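Local coordinates for glucuronoarabinoxylan endo-1,4-beta-xylanase (Clostridium papyrosolvens, PDB 4FMV), which hydrolyses internal beta-1,4 linkages of xylan as a glycoside hydrolase family 30 subfamily 8 endoxylanase, here the barrel and beta domain of a longer modular protein, at residues M244-E249 / Y281-V286; G288-F293 / V323-N328; A305-N310 / V334-N339; S350-T353 / M359-G362. All coordinates share one frame; numbering follows the deposited sequence.

Contact 1: M244-E249 / Y281-V286; sequences MNMSKE and YKRAYV
Met246 reaches across to Arg283 and Val286, joining two consecutive outer helices of the (beta/alpha)8 barrel, 240-255 and 282-291. The short segments run nearly parallel, 20° between their directions, with axes 10.0 Å apart. At that spacing the two backbones do not meet, and side chains fill the gap.

The apolar part of the contact belongs mostly to the methionine. CG stands anti to the backbone N (chi1 175°) and the chain beyond is extended; this straight reach carries SD and CE to the other helix, where the side chain runs past Val286 in the opposite direction and crosses that of Arg283 at about a right angle. Met246 CG lies 3.8 Å from Val286 CG1, and Met246 SD rests at the same 3.8 Å from Arg283 CB. Beyond this aliphatic root the arginine leads away, its NE in a salt bridge with Asp238.

No hydrogen bond joins the segments. Ser247 OG approaches Val286 CG1 to 3.5 Å, but its polar partner is the carbonyl of Ile243; the buried hydroxyl is satisfied within its own helix and meets the methyl by van der Waals contact only. The methionine ends against backbone, with Met246 CE 3.2 Å from Arg283 O.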
loop_
_atom_site.group_PDB
_atom_site.type_symbol
_atom_site.label_atom_id
_atom_site.label_comp_id
_atom_site.label_asym_id
_atom_site.label_seq_id
_atom_site.Cartn_x
_atom_site.Cartn_y
_atom_site.Cartn_z
ATOM N N MET A 244 17.453 -1.475 -3.564
ATOM C CA MET A 244 17.561 -2.421 -2.443
ATOM C C MET A 244 16.797 -1.958 -1.197
ATOM O O MET A 244 16.148 -2.759 -0.519
ATOM C CB MET A 244 19.023 -2.658 -2.085
ATOM C CG MET A 244 19.818 -3.358 -3.188
ATOM S SD MET A 244 19.158 -5.006 -3.476
ATOM C CE MET A 244 18.136 -4.772 -4.933
ATOM N N ASN A 245 16.882 -0.668 -0.888
ATOM C CA ASN A 245 16.131 -0.124 0.233
ATOM C C ASN A 245 14.656 -0.393 0.069
ATOM O O ASN A 245 13.980 -0.727 1.033
ATOM C CB ASN A 245 16.332 1.379 0.353
ATOM C CG ASN A 245 17.679 1.731 0.916
ATOM O OD1 ASN A 245 18.283 0.943 1.643
ATOM N ND2 ASN A 245 18.163 2.924 0.585
ATOM N N MET A 246 14.164 -0.216 -1.157
ATOM C CA MET A 246 12.734 -0.374 -1.449
ATOM C C MET A 246 12.333 -1.846 -1.464
ATOM O O MET A 246 11.317 -2.200 -0.886
ATOM C CB MET A 246 12.342 0.311 -2.766
ATOM C CG MET A 246 10.898 0.082 -3.197
ATOM S SD MET A 246 10.499 0.897 -4.770
ATOM C CE MET A 246 8.831 0.283 -5.031
ATOM N N SER A 247 13.145 -2.690 -2.102
ATOM C CA SER A 247 12.916 -4.148 -2.100
ATOM C C SER A 247 12.788 -4.622 -0.665
ATOM O O SER A 247 11.816 -5.280 -0.301
ATOM C CB SER A 247 14.085 -4.888 -2.766
ATOM O OG SER A 247 14.144 -4.648 -4.178
ATOM N N LYS A 248 13.789 -4.287 0.151
ATOM C CA LYS A 248 13.840 -4.756 1.531
ATOM C C LYS A 248 12.664 -4.257 2.385
ATOM O O LYS A 248 12.111 -5.006 3.171
ATOM C CB LYS A 248 15.172 -4.386 2.171
ATOM C CG LYS A 248 15.169 -4.511 3.713
ATOM C CD LYS A 248 15.819 -5.767 4.220
ATOM C CE LYS A 248 16.455 -5.528 5.607
ATOM N NZ LYS A 248 15.536 -4.934 6.641
ATOM N N GLU A 249 12.284 -2.993 2.250
ATOM C CA GLU A 249 11.151 -2.480 3.020
ATOM C C GLU A 249 9.816 -3.170 2.698
ATOM O O GLU A 249 9.000 -3.436 3.596
ATOM C CB GLU A 249 11.000 -0.977 2.825
ATOM C CG GLU A 249 9.890 -0.392 3.683
ATOM C CD GLU A 249 9.907 1.110 3.633
ATOM O OE1 GLU A 249 10.815 1.725 4.224
ATOM O OE2 GLU A 249 9.026 1.674 2.986
ATOM N N TYR A 281 9.855 3.729 -14.373
ATOM C CA TYR A 281 11.083 3.686 -13.592
ATOM C C TYR A 281 11.361 2.317 -13.005
ATOM O O TYR A 281 10.454 1.514 -12.802
ATOM C CB TYR A 281 11.028 4.694 -12.449
ATOM C CG TYR A 281 10.982 6.137 -12.890
ATOM C CD1 TYR A 281 11.635 6.569 -14.049
ATOM C CD2 TYR A 281 10.283 7.066 -12.153
ATOM C CE1 TYR A 281 11.599 7.915 -14.432
ATOM C CE2 TYR A 281 10.233 8.389 -12.526
ATOM C CZ TYR A 281 10.888 8.816 -13.659
ATOM O OH TYR A 281 10.817 10.158 -13.993
ATOM N N LYS A 282 12.631 2.057 -12.730
ATOM C CA LYS A 282 13.017 0.783 -12.124
ATOM C C LYS A 282 12.227 0.484 -10.851
ATOM O O LYS A 282 11.821 -0.657 -10.632
ATOM C CB LYS A 282 14.523 0.741 -11.862
ATOM C CG LYS A 282 15.032 -0.613 -11.357
ATOM C CD LYS A 282 16.570 -0.640 -11.414
ATOM C CE LYS A 282 17.050 -0.476 -12.864
ATOM N NZ LYS A 282 16.748 -1.724 -13.629
ATOM N N ARG A 283 12.006 1.504 -10.019
ATOM C CA ARG A 283 11.229 1.344 -8.791
ATOM C C ARG A 283 9.849 0.742 -9.041
ATOM O O ARG A 283 9.343 -0.009 -8.200
ATOM C CB ARG A 283 11.093 2.677 -8.037
ATOM C CG ARG A 283 12.344 3.115 -7.265
ATOM C CD ARG A 283 12.319 4.631 -7.078
ATOM N NE ARG A 283 12.577 5.277 -8.359
ATOM C CZ ARG A 283 12.291 6.537 -8.648
ATOM N NH1 ARG A 283 11.719 7.310 -7.749
ATOM N NH2 ARG A 283 12.569 7.017 -9.856
ATOM N N ALA A 284 9.243 1.049 -10.190
ATOM C CA ALA A 284 7.937 0.471 -10.530
ATOM C C ALA A 284 8.029 -1.045 -10.653
ATOM O O ALA A 284 7.126 -1.764 -10.235
ATOM C CB ALA A 284 7.390 1.078 -11.843
ATOM N N TYR A 285 9.123 -1.518 -11.239
ATOM C CA TYR A 285 9.365 -2.949 -11.415
ATOM C C TYR A 285 9.687 -3.639 -10.079
ATOM O O TYR A 285 9.264 -4.776 -9.852
ATOM C CB TYR A 285 10.483 -3.177 -12.419
ATOM C CG TYR A 285 10.157 -2.669 -13.815
ATOM C CD1 TYR A 285 9.461 -3.466 -14.718
ATOM C CD2 TYR A 285 10.530 -1.396 -14.221
ATOM C CE1 TYR A 285 9.163 -3.014 -16.000
ATOM C CE2 TYR A 285 10.234 -0.926 -15.517
ATOM C CZ TYR A 285 9.544 -1.740 -16.391
ATOM O OH TYR A 285 9.246 -1.311 -17.664
ATOM N N VAL A 286 10.404 -2.952 -9.190
ATOM C CA VAL A 286 10.598 -3.478 -7.836
ATOM C C VAL A 286 9.231 -3.805 -7.216
ATOM O O VAL A 286 9.018 -4.905 -6.705
ATOM C CB VAL A 286 11.322 -2.484 -6.913
ATOM C CG1 VAL A 286 11.274 -2.998 -5.425
ATOM C CG2 VAL A 286 12.762 -2.250 -7.384
#

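Contact 2: G288-F293 / V323-N328; sequences GQFAKF and VIVAIN
Val325 and Val323 of strand 321-328 face the C-terminal part of helix 282-291 and the residues that follow, so this is helix-on-sheet packing between the last helix of the (beta/alpha)8 barrel and the beta domain beside it. No hydrogen bond links the two segments; two valines and two phenylalanines do the work.

Both valines adopt the same conformation, CG1 anti to the backbone N (chi1 176° in Val325 and -178° in Val323), yet they use their branches differently. In Val325 the two methyls each touch one of two consecutive residues, Phe290 and Gln289. Val325 CG1 meets the far end of the Phe290 ring, 3.7 Å from Phe290 CZ, while Val325 CG2 lies 4.1 Å from the backbone oxygen Gln289 O. Phe290 holds its CG opposite the carbonyl carbon and beside the backbone N, which sends the ring out to that methyl. The phenylalanine crosses the valine at about a right angle, and around it Ile250, Tyr316 and Ile381 bring the barrel helix and two strands against the same ring.

Two residues earlier in the strand, Val323 places CG1 4.3 Å from Phe293 CB. The Phe293 ring itself turns off from the strand; Lys292 CB sits 3.9 Å above one of its faces, over the centre, and Gln289 O lies in plane at its edge.

Gln289 folds its chain at chi2 (-76°), and its amide bonds to strand 347-353, NE2 to Tyr351 O and OE1 with Thr353 OG1, which fixes a buried polar group at both ends. The remaining branch of Val323 meets backbone oxygen, with CG2 3.5 Å from Phe293 O.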
loop_
_atom_site.group_PDB
_atom_site.type_symbol
_atom_site.label_atom_id
_atom_site.label_comp_id
_atom_site.label_asym_id
_atom_site.label_seq_id
_atom_site.Cartn_x
_atom_site.Cartn_y
_atom_site.Cartn_z
ATOM N N GLY A 288 6.471 -4.233 -8.805
ATOM C CA GLY A 288 5.868 -5.255 -9.650
ATOM C C GLY A 288 6.285 -6.693 -9.348
ATOM O O GLY A 288 5.526 -7.634 -9.619
ATOM N N GLN A 289 7.500 -6.877 -8.825
ATOM C CA GLN A 289 7.974 -8.195 -8.399
ATOM C C GLN A 289 7.020 -8.795 -7.378
ATOM O O GLN A 289 6.935 -10.030 -7.226
ATOM C CB GLN A 289 9.360 -8.077 -7.757
ATOM C CG GLN A 289 10.466 -7.589 -8.690
ATOM C CD GLN A 289 10.965 -8.640 -9.654
ATOM O OE1 GLN A 289 11.611 -8.317 -10.649
ATOM N NE2 GLN A 289 10.685 -9.908 -9.362
ATOM N N PHE A 290 6.329 -7.906 -6.660
ATOM C CA PHE A 290 5.254 -8.276 -5.734
ATOM C C PHE A 290 3.904 -8.281 -6.433
ATOM O O PHE A 290 3.221 -9.319 -6.451
ATOM C CB PHE A 290 5.220 -7.357 -4.508
ATOM C CG PHE A 290 6.434 -7.500 -3.604
ATOM C CD1 PHE A 290 7.567 -6.727 -3.809
ATOM C CD2 PHE A 290 6.434 -8.418 -2.559
ATOM C CE1 PHE A 290 8.689 -6.873 -2.988
ATOM C CE2 PHE A 290 7.542 -8.562 -1.723
ATOM C CZ PHE A 290 8.673 -7.787 -1.939
ATOM N N ALA A 291 3.502 -7.111 -6.947
ATOM C CA ALA A 291 2.137 -6.861 -7.448
ATOM C C ALA A 291 1.690 -7.803 -8.524
ATOM O O ALA A 291 0.554 -8.258 -8.517
ATOM C CB ALA A 291 2.031 -5.451 -7.992
ATOM N N LYS A 292 2.569 -8.051 -9.487
ATOM C CA LYS A 292 2.189 -8.831 -10.656
ATOM C C LYS A 292 1.850 -10.247 -10.246
ATOM O O LYS A 292 0.862 -10.807 -10.719
ATOM C CB LYS A 292 3.326 -8.861 -11.686
ATOM C CG LYS A 292 2.968 -9.556 -13.024
ATOM C CD LYS A 292 1.788 -8.913 -13.732
ATOM C CE LYS A 292 1.530 -9.539 -15.125
ATOM N NZ LYS A 292 0.478 -8.738 -15.854
ATOM N N PHE A 293 2.721 -10.847 -9.428
ATOM C CA PHE A 293 2.559 -12.253 -9.078
ATOM C C PHE A 293 1.804 -12.607 -7.797
ATOM O O PHE A 293 1.283 -13.721 -7.695
ATOM C CB PHE A 293 3.934 -12.947 -9.133
ATOM C CG PHE A 293 4.740 -12.529 -10.327
ATOM C CD1 PHE A 293 4.355 -12.922 -11.602
ATOM C CD2 PHE A 293 5.834 -11.692 -10.187
ATOM C CE1 PHE A 293 5.055 -12.511 -12.709
ATOM C CE2 PHE A 293 6.543 -11.276 -11.299
ATOM C CZ PHE A 293 6.149 -11.694 -12.562
ATOM N N VAL A 323 4.448 -18.524 -4.871
ATOM C CA VAL A 323 5.295 -17.379 -5.171
ATOM C C VAL A 323 6.346 -17.181 -4.072
ATOM O O VAL A 323 6.003 -17.142 -2.877
ATOM C CB VAL A 323 4.465 -16.083 -5.302
ATOM C CG1 VAL A 323 5.365 -14.921 -5.649
ATOM C CG2 VAL A 323 3.361 -16.246 -6.367
ATOM N N ILE A 324 7.614 -17.076 -4.482
ATOM C CA ILE A 324 8.749 -16.810 -3.585
ATOM C C ILE A 324 9.464 -15.564 -4.086
ATOM O O ILE A 324 9.847 -15.480 -5.260
ATOM C CB ILE A 324 9.768 -17.967 -3.566
ATOM C CG1 ILE A 324 9.109 -19.253 -3.070
ATOM C CG2 ILE A 324 10.990 -17.614 -2.703
ATOM C CD1 ILE A 324 9.870 -20.519 -3.457
ATOM N N VAL A 325 9.615 -14.587 -3.198
ATOM C CA VAL A 325 10.336 -13.362 -3.498
ATOM C C VAL A 325 11.612 -13.376 -2.677
ATOM O O VAL A 325 11.578 -13.401 -1.427
ATOM C CB VAL A 325 9.493 -12.110 -3.163
ATOM C CG1 VAL A 325 10.297 -10.813 -3.388
ATOM C CG2 VAL A 325 8.197 -12.109 -3.982
ATOM N N ALA A 326 12.738 -13.379 -3.379
ATOM C CA ALA A 326 14.050 -13.475 -2.733
ATOM C C ALA A 326 14.922 -12.294 -3.124
ATOM O O ALA A 326 15.187 -12.065 -4.307
ATOM C CB ALA A 326 14.722 -14.791 -3.089
ATOM N N ILE A 327 15.355 -11.541 -2.118
ATOM C CA ILE A 327 16.141 -10.333 -2.314
ATOM C C ILE A 327 17.574 -10.594 -1.874
ATOM O O ILE A 327 17.787 -11.107 -0.790
ATOM C CB ILE A 327 15.580 -9.172 -1.465
ATOM C CG1 ILE A 327 14.120 -8.885 -1.839
ATOM C CG2 ILE A 327 16.455 -7.912 -1.631
ATOM C CD1 ILE A 327 13.311 -8.188 -0.760
ATOM N N ASN A 328 18.553 -10.289 -2.728
ATOM C CA ASN A 328 19.959 -10.366 -2.314
ATOM C C ASN A 328 20.579 -8.969 -2.332
ATOM O O ASN A 328 20.874 -8.444 -3.405
ATOM C CB ASN A 328 20.730 -11.306 -3.252
ATOM C CG ASN A 328 22.231 -11.285 -3.010
ATOM O OD1 ASN A 328 22.698 -10.892 -1.936
ATOM N ND2 ASN A 328 23.001 -11.729 -4.012
#

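Contact 3: A305-N310 / V334-N339; sequences ATPNTN and VSQKFN
The Gln336 amide is the flat group that meets Pro307, and the proline ring carbons approach well out of the amide plane, closest to its oxygen. Pro307 CG is 3.2 Å from Gln336 OE1 and Pro307 CB 3.3 Å from that oxygen; the two side chains cross at about a right angle. In the plane of the same amide, Gln336 NE2 donates to Lys337 O at 2.9 Å along a nearly straight path (168°), while Ser3 O takes a second bond from this nitrogen. A bend at chi2 (65°) turns the amide forward along the strand, toward the carbonyl of Lys337, and Gln336 CG lies 3.5 Å above one face of the Phe338 ring, offset toward the rim.

At the more exposed end, Asn308 ND2 comes within 3.7 Å of Val334 CG1, a contact that is doubtful because the valine was modelled in two conformers. The asparagine's other amide atom, OD1, accepts a weak bond from Thr309 N.

Loop 305-310 thereby lies against strand 334-341 of the beta domain, and no hydrogen bond passes between the two segments. Two acceptors on NE2 hold the glutamine amide at a set rotation, leaving its oxygen against proline C-H groups, a contact that rests on van der Waals packing with perhaps a slight electrostatic attraction.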
loop_
_atom_site.group_PDB
_atom_site.type_symbol
_atom_site.label_atom_id
_atom_site.label_comp_id
_atom_site.label_asym_id
_atom_site.label_seq_id
_atom_site.Cartn_x
_atom_site.Cartn_y
_atom_site.Cartn_z
ATOM N N ALA A 305 13.065 -16.626 6.599
ATOM C CA ALA A 305 13.076 -15.222 6.158
ATOM C C ALA A 305 14.441 -14.608 5.835
ATOM O O ALA A 305 14.560 -13.708 4.975
ATOM C CB ALA A 305 12.290 -14.340 7.134
ATOM N N THR A 306 15.463 -15.075 6.546
ATOM C CA THR A 306 16.828 -14.568 6.374
ATOM C C THR A 306 17.784 -15.749 6.364
ATOM O O THR A 306 18.463 -16.004 7.367
ATOM C CB THR A 306 17.224 -13.644 7.544
ATOM O OG1 THR A 306 17.154 -14.389 8.775
ATOM C CG2 THR A 306 16.289 -12.489 7.648
ATOM N N PRO A 307 17.815 -16.508 5.247
ATOM C CA PRO A 307 18.594 -17.754 5.152
ATOM C C PRO A 307 20.102 -17.536 5.130
ATOM O O PRO A 307 20.866 -18.465 5.385
ATOM C CB PRO A 307 18.143 -18.348 3.816
ATOM C CG PRO A 307 17.721 -17.171 3.016
ATOM C CD PRO A 307 17.095 -16.216 3.994
ATOM N N ASN A 308 20.518 -16.321 4.801
ATOM C CA ASN A 308 21.929 -16.014 4.661
ATOM C C ASN A 308 22.113 -14.533 4.867
ATOM O O ASN A 308 21.148 -13.774 4.844
ATOM C CB ASN A 308 22.406 -16.432 3.269
ATOM C CG ASN A 308 23.902 -16.725 3.211
ATOM O OD1 ASN A 308 24.614 -16.655 4.216
ATOM N ND2 ASN A 308 24.383 -17.072 2.017
ATOM N N THR A 309 23.343 -14.102 5.084
ATOM C CA THR A 309 23.611 -12.669 5.169
ATOM C C THR A 309 23.131 -11.913 3.925
ATOM O O THR A 309 23.477 -12.265 2.797
ATOM C CB THR A 309 25.107 -12.397 5.288
ATOM O OG1 THR A 309 25.722 -13.414 6.093
ATOM C CG2 THR A 309 25.335 -11.016 5.898
ATOM N N ASN A 310 22.365 -10.850 4.149
ATOM C CA ASN A 310 21.870 -9.984 3.086
ATOM C C ASN A 310 20.929 -10.696 2.113
ATOM O O ASN A 310 20.688 -10.215 1.017
ATOM C CB ASN A 310 23.038 -9.355 2.320
ATOM C CG ASN A 310 23.827 -8.355 3.157
ATOM O OD1 ASN A 310 23.257 -7.572 3.925
ATOM N ND2 ASN A 310 25.146 -8.366 2.994
ATOM N N VAL A 334 24.772 -15.102 -4.996
ATOM C CA VAL A 334 24.787 -16.226 -4.068
ATOM C C VAL A 334 23.764 -17.275 -4.497
ATOM O O VAL A 334 22.697 -16.930 -5.003
ATOM C CB VAL A 334 24.472 -15.767 -2.629
ATOM C CG1 VAL A 334 24.214 -16.966 -1.726
ATOM C CG2 VAL A 334 25.607 -14.922 -2.080
ATOM N N SER A 335 24.095 -18.549 -4.316
ATOM C CA SER A 335 23.156 -19.620 -4.611
ATOM C C SER A 335 22.257 -19.797 -3.386
ATOM O O SER A 335 22.735 -19.721 -2.245
ATOM C CB SER A 335 23.890 -20.919 -4.911
ATOM O OG SER A 335 24.335 -21.520 -3.710
ATOM N N GLN A 336 20.961 -20.011 -3.618
ATOM C CA GLN A 336 20.029 -20.276 -2.521
ATOM C C GLN A 336 19.161 -21.498 -2.817
ATOM O O GLN A 336 18.540 -21.597 -3.888
ATOM C CB GLN A 336 19.147 -19.060 -2.233
ATOM C CG GLN A 336 18.124 -19.287 -1.099
ATOM C CD GLN A 336 18.784 -19.516 0.257
ATOM O OE1 GLN A 336 19.443 -18.621 0.796
ATOM N NE2 GLN A 336 18.613 -20.711 0.811
ATOM N N LYS A 337 19.126 -22.432 -1.870
ATOM C CA LYS A 337 18.294 -23.626 -1.999
ATOM C C LYS A 337 16.957 -23.396 -1.311
ATOM O O LYS A 337 16.894 -22.838 -0.199
ATOM C CB LYS A 337 18.992 -24.834 -1.375
ATOM C CG LYS A 337 18.165 -26.103 -1.430
ATOM C CD LYS A 337 18.863 -27.229 -0.696
ATOM C CE LYS A 337 18.145 -28.562 -0.878
ATOM N NZ LYS A 337 18.437 -29.116 -2.227
ATOM N N PHE A 338 15.889 -23.808 -1.986
ATOM C CA PHE A 338 14.546 -23.669 -1.450
ATOM C C PHE A 338 13.881 -25.042 -1.347
ATOM O O PHE A 338 14.012 -25.856 -2.257
ATOM C CB PHE A 338 13.700 -22.784 -2.360
ATOM C CG PHE A 338 14.259 -21.403 -2.580
ATOM C CD1 PHE A 338 13.894 -20.359 -1.752
ATOM C CD2 PHE A 338 15.106 -21.140 -3.646
ATOM C CE1 PHE A 338 14.376 -19.072 -1.964
ATOM C CE2 PHE A 338 15.602 -19.857 -3.864
ATOM C CZ PHE A 338 15.237 -18.825 -3.018
ATOM N N ASN A 339 13.167 -25.283 -0.246
ATOM C CA ASN A 339 12.443 -26.539 -0.028
ATOM C C ASN A 339 10.966 -26.295 0.272
ATOM O O ASN A 339 10.632 -25.601 1.234
ATOM C CB ASN A 339 13.018 -27.310 1.164
ATOM C CG ASN A 339 14.503 -27.536 1.060
ATOM O OD1 ASN A 339 15.054 -27.690 -0.038
ATOM N ND2 ASN A 339 15.166 -27.581 2.212
#

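Contact 4: S350-T353 / M359-G362; sequences SYVT and MAAG
Met359 and Ala360 both face Val352 in a G1 beta bulge on the returning side of a beta hairpin, strands 347-353 and 360-366. Met359 occupies the left-handed region of backbone space (phi 42°), the conformation that the first position of this bulge takes and in which glycine is usual.

Ala360 makes the hydrogen-bonded antiparallel pair with Val352: Val352 N bonds to Ala360 O at 2.9 Å, and Ala360 N returns the bond to Val352 O at 2.9 Å. Met359 N is also near that oxygen but badly angled; it donates instead to Thr353 OG1, 2.8 Å away and fairly straight (158°). The threonine hydroxyl stands anti to its own carbonyl carbon (chi1 -65°), which brings it alongside the bulge; the same hydroxyl also carries the Gln289 bond. Next comes the non-hydrogen-bonded pair Tyr351 and Ala361, where Tyr351 CA makes a C-H...O contact of 3.2 Å with Ala360 O.

Among the side chains, Met359 doubles back, bent at chi2 and chi3, until its CE lies 4.1 Å from Tyr351 CB. Its carbonyl oxygen, Met359 O, sits at the edge of the tyrosine ring, 4.0 Å from Tyr351 CD1.

Strand 380-387 pairs antiparallel with 347-353 through backbone bonds of Tyr351 to Thr383 and Thr353 to Ile381. Helix 282-291 touches Thr353 and Met359 through Tyr285, and the Phe293 ring stacks on that of Tyr351.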
loop_
_atom_site.group_PDB
_atom_site.type_symbol
_atom_site.label_atom_id
_atom_site.label_comp_id
_atom_site.label_asym_id
_atom_site.label_seq_id
_atom_site.Cartn_x
_atom_site.Cartn_y
_atom_site.Cartn_z
ATOM N N SER A 350 11.230 -17.455 -13.211
ATOM C CA SER A 350 11.718 -16.374 -12.383
ATOM C C SER A 350 11.686 -15.061 -13.140
ATOM O O SER A 350 11.667 -15.034 -14.369
ATOM C CB SER A 350 13.140 -16.659 -11.933
ATOM O OG SER A 350 14.022 -16.605 -13.029
ATOM N N TYR A 351 11.671 -13.977 -12.390
ATOM C CA TYR A 351 11.659 -12.644 -12.961
ATOM C C TYR A 351 12.558 -11.841 -12.059
ATOM O O TYR A 351 12.420 -11.935 -10.827
ATOM C CB TYR A 351 10.244 -12.062 -12.929
ATOM C CG TYR A 351 9.240 -12.866 -13.721
ATOM C CD1 TYR A 351 9.054 -12.632 -15.078
ATOM C CD2 TYR A 351 8.493 -13.870 -13.119
ATOM C CE1 TYR A 351 8.149 -13.365 -15.814
ATOM C CE2 TYR A 351 7.576 -14.613 -13.853
ATOM C CZ TYR A 351 7.417 -14.356 -15.201
ATOM O OH TYR A 351 6.504 -15.071 -15.939
ATOM N N VAL A 352 13.462 -11.049 -12.642
ATOM C CA VAL A 352 14.476 -10.390 -11.823
ATOM C C VAL A 352 14.572 -8.907 -12.091
ATOM O O VAL A 352 14.489 -8.475 -13.235
ATOM C CB VAL A 352 15.877 -11.054 -11.993
ATOM C CG1 VAL A 352 16.366 -10.911 -13.410
ATOM C CG2 VAL A 352 16.905 -10.445 -11.014
ATOM N N THR A 353 14.738 -8.128 -11.027
ATOM C CA THR A 353 15.036 -6.706 -11.149
ATOM C C THR A 353 16.368 -6.407 -10.448
ATOM O O THR A 353 16.570 -6.761 -9.284
ATOM C CB THR A 353 13.923 -5.835 -10.560
ATOM O OG1 THR A 353 12.710 -6.002 -11.318
ATOM C CG2 THR A 353 14.323 -4.359 -10.585
ATOM N N MET A 359 12.180 -6.535 -13.983
ATOM C CA MET A 359 11.294 -7.698 -14.039
ATOM C C MET A 359 11.582 -8.574 -15.263
ATOM O O MET A 359 10.650 -9.077 -15.880
ATOM C CB MET A 359 9.825 -7.283 -14.073
ATOM C CG MET A 359 9.275 -6.800 -12.751
ATOM S SD MET A 359 7.520 -7.203 -12.615
ATOM C CE MET A 359 7.560 -8.916 -13.084
ATOM N N ALA A 360 12.849 -8.762 -15.620
ATOM C CA ALA A 360 13.206 -9.572 -16.786
ATOM C C ALA A 360 12.997 -11.067 -16.539
ATOM O O ALA A 360 13.269 -11.566 -15.447
ATOM C CB ALA A 360 14.650 -9.316 -17.185
ATOM N N ALA A 361 12.523 -11.779 -17.561
ATOM C CA ALA A 361 12.301 -13.216 -17.447
ATOM C C ALA A 361 13.597 -13.865 -17.031
ATOM O O ALA A 361 14.660 -13.499 -17.512
ATOM C CB ALA A 361 11.823 -13.800 -18.769
ATOM N N GLY A 362 13.517 -14.803 -16.103
ATOM C CA GLY A 362 14.709 -15.469 -15.624
ATOM C C GLY A 362 14.801 -16.900 -16.098
ATOM O O GLY A 362 14.129 -17.302 -17.055
#

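In the fold
Helix 282-291 ties the set together: its first turns make contact 1 with helix 240-255 of the barrel's outer layer, and its later part and the residues after it make contact 2. The centres of these two lie 11 Å apart, and Ile327 CD1 packs 3.3 Å from Ser247 O between them. Contact 4 is closer still to contact 2, about 9 Å between centres, and Gln289 bridges them. Contact 4 also touches contact 1, where Tyr285 O meets Met359 CG at 3.5 Å. Contact 2 spans the seam between barrel and beta domain. Contact 3 lies within the beta domain, its centre about 15 Å from that of contact 2, which it meets through Phe338 against Ile324 and Ala326.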